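Local coordinates for putative TIM-barrel metal-dependent hydrolase (Mycobacterium avium subsp. paratuberculosis S397, PDB 4DZI), which is a putative metal-dependent hydrolase of the amidohydrolase superfamily, binding two cadmium ions in the crystal, with a substrate that is not established, at residues S212-W217 / F281-K286. Residues are numbered along the deposited sequence; the frame is centred on the assembly and turned at random.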
loop_
_atom_site.group_PDB
_atom_site.type_symbol
_atom_site.label_atom_id
_atom_site.label_comp_id
_atom_site.label_asym_id
_atom_site.label_seq_id
_atom_site.Cartn_x
_atom_site.Cartn_y
_atom_site.Cartn_z
ATOM N N SER C 212 5.170 25.010 1.001
ATOM C CA SER C 212 4.381 25.987 0.268
ATOM C C SER C 212 2.872 25.907 0.601
ATOM O O SER C 212 2.099 26.806 0.244
ATOM C CB SER C 212 4.607 25.871 -1.248
ATOM O OG SER C 212 4.040 24.667 -1.751
ATOM N N HIS C 213 2.462 24.849 1.300
ATOM C CA HIS C 213 1.055 24.733 1.704
ATOM C C HIS C 213 0.802 25.302 3.062
ATOM O O HIS C 213 -0.349 25.365 3.504
ATOM C CB HIS C 213 0.620 23.262 1.686
ATOM C CG HIS C 213 0.882 22.578 0.361
ATOM N ND1 HIS C 213 0.984 21.228 0.246
ATOM C CD2 HIS C 213 1.050 23.091 -0.913
ATOM C CE1 HIS C 213 1.219 20.913 -1.033
ATOM N NE2 HIS C 213 1.235 22.042 -1.750
ATOM N N ASP C 214 1.861 25.698 3.766
ATOM C CA ASP C 214 1.686 26.206 5.118
ATOM C C ASP C 214 0.657 27.347 5.262
ATOM O O ASP C 214 -0.070 27.388 6.240
ATOM C CB ASP C 214 3.027 26.637 5.713
ATOM C CG ASP C 214 3.841 25.449 6.173
ATOM O OD1 ASP C 214 3.205 24.447 6.584
ATOM O OD2 ASP C 214 5.096 25.502 6.096
ATOM N N PRO C 215 0.615 28.280 4.305
ATOM C CA PRO C 215 -0.376 29.355 4.475
ATOM C C PRO C 215 -1.843 28.853 4.504
ATOM O O PRO C 215 -2.640 29.331 5.303
ATOM C CB PRO C 215 -0.094 30.266 3.279
ATOM C CG PRO C 215 1.383 30.062 3.032
ATOM C CD PRO C 215 1.593 28.587 3.238
ATOM N N VAL C 216 -2.167 27.868 3.670
ATOM C CA VAL C 216 -3.488 27.218 3.727
ATOM C C VAL C 216 -3.736 26.535 5.083
ATOM O O VAL C 216 -4.781 26.742 5.695
ATOM C CB VAL C 216 -3.656 26.210 2.562
ATOM C CG1 VAL C 216 -4.938 25.383 2.743
ATOM C CG2 VAL C 216 -3.676 26.954 1.224
ATOM N N TRP C 217 -2.835 25.667 5.534
ATOM C CA TRP C 217 -3.071 25.016 6.834
ATOM C C TRP C 217 -3.171 26.013 7.957
ATOM O O TRP C 217 -3.963 25.812 8.895
ATOM C CB TRP C 217 -1.986 24.021 7.204
ATOM C CG TRP C 217 -1.742 22.963 6.164
ATOM C CD1 TRP C 217 -0.524 22.631 5.556
ATOM C CD2 TRP C 217 -2.729 22.072 5.550
ATOM N NE1 TRP C 217 -0.682 21.602 4.670
ATOM C CE2 TRP C 217 -1.989 21.236 4.599
ATOM C CE3 TRP C 217 -4.122 21.878 5.698
ATOM C CZ2 TRP C 217 -2.609 20.244 3.851
ATOM C CZ3 TRP C 217 -4.735 20.888 4.926
ATOM C CH2 TRP C 217 -3.997 20.096 4.020
ATOM N N PHE C 281 1.133 18.787 11.310
ATOM C CA PHE C 281 0.625 18.994 12.664
ATOM C C PHE C 281 1.704 19.557 13.598
ATOM O O PHE C 281 1.394 20.171 14.622
ATOM C CB PHE C 281 0.005 17.729 13.225
ATOM C CG PHE C 281 -1.124 17.205 12.373
ATOM C CD1 PHE C 281 -2.297 17.942 12.235
ATOM C CD2 PHE C 281 -1.003 15.996 11.715
ATOM C CE1 PHE C 281 -3.341 17.461 11.437
ATOM C CE2 PHE C 281 -2.034 15.511 10.923
ATOM C CZ PHE C 281 -3.208 16.245 10.789
ATOM N N THR C 282 2.972 19.350 13.239
ATOM C CA THR C 282 4.067 19.976 13.992
ATOM C C THR C 282 3.996 21.484 13.788
ATOM O O THR C 282 4.031 22.244 14.757
ATOM C CB THR C 282 5.410 19.436 13.512
ATOM O OG1 THR C 282 5.454 18.027 13.748
ATOM C CG2 THR C 282 6.589 20.165 14.243
ATOM N N ARG C 283 3.858 21.925 12.548
ATOM C CA ARG C 283 3.822 23.362 12.252
ATOM C C ARG C 283 2.485 23.996 12.598
ATOM O O ARG C 283 2.405 25.217 12.857
ATOM C CB ARG C 283 4.178 23.641 10.791
ATOM C CG ARG C 283 5.627 23.291 10.458
ATOM C CD ARG C 283 5.995 23.651 9.038
ATOM N NE ARG C 283 5.244 22.853 8.055
ATOM C CZ ARG C 283 5.545 21.613 7.680
ATOM N NH1 ARG C 283 6.572 20.959 8.224
ATOM N NH2 ARG C 283 4.780 21.009 6.769
ATOM N N HIS C 284 1.439 23.171 12.597
ATOM C CA HIS C 284 0.077 23.648 12.823
ATOM C C HIS C 284 -0.640 22.786 13.830
ATOM O O HIS C 284 -1.519 21.989 13.482
ATOM C CB HIS C 284 -0.678 23.685 11.490
ATOM C CG HIS C 284 0.107 24.352 10.387
ATOM N ND1 HIS C 284 0.188 25.701 10.265
ATOM C CD2 HIS C 284 0.913 23.818 9.387
ATOM C CE1 HIS C 284 0.978 26.009 9.216
ATOM N NE2 HIS C 284 1.412 24.857 8.670
ATOM N N PRO C 285 -0.278 22.911 15.113
ATOM C CA PRO C 285 -0.750 21.962 16.121
ATOM C C PRO C 285 -2.240 22.064 16.398
ATOM O O PRO C 285 -2.822 21.123 16.907
ATOM C CB PRO C 285 0.067 22.322 17.377
ATOM C CG PRO C 285 0.593 23.699 17.110
ATOM C CD PRO C 285 0.760 23.826 15.628
ATOM N N LYS C 286 -2.852 23.193 16.033
ATOM C CA LYS C 286 -4.315 23.348 16.192
ATOM C C LYS C 286 -5.120 22.744 15.033
ATOM O O LYS C 286 -6.349 22.654 15.139
ATOM C CB LYS C 286 -4.727 24.829 16.371
ATOM C CG LYS C 286 -4.075 25.560 17.543
ATOM C CD LYS C 286 -4.846 26.845 17.815
ATOM C CE LYS C 286 -3.962 27.961 18.346
ATOM N NZ LYS C 286 -3.473 27.645 19.710
HETATM O O HOH W 1 2.719 22.237 5.116
#
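Asp214 of helix 214-223 reaches across to Arg283, the last residue of helix 280-283, and to His284, just past it. The contact joins two outer helices of the TIM-barrel fold, which lead into the neighbouring parallel strands 227-230 and 289-292. His284 NE2 donates to Asp214 OD1 at 2.8 Å, almost straight at 171°. This donor lies well above the carboxylate plane, while OD1 stays in the plane of the imidazole. Arg283 NE gives Asp214 OD1 a hydrogen bond of 3.0 Å, within a salt bridge. It comes from the syn side, with OD1 at the guanidinium edge. The Arg283 chain bends at chi3 (-65°), which turns NE toward the carboxylate. The carboxylate and guanidinium planes are turned 59° apart. Asp214 OD2 pairs with Arg211, and Arg283 NH1 is held by His278 O. Arg283 CB lies over one face of the His284 ring, toward the rim. Trp217 CB sits over the opposite face, 3.7 Å from the His284 ring centroid, in a CH-pi contact. The indole is turned obliquely to the imidazole, and Trp217 NE1 bonds to Leu208 O. A water adds a third donor to Asp214 OD1, at 2.7 Å, and accepts from Arg283 NH2 at 2.9 Å.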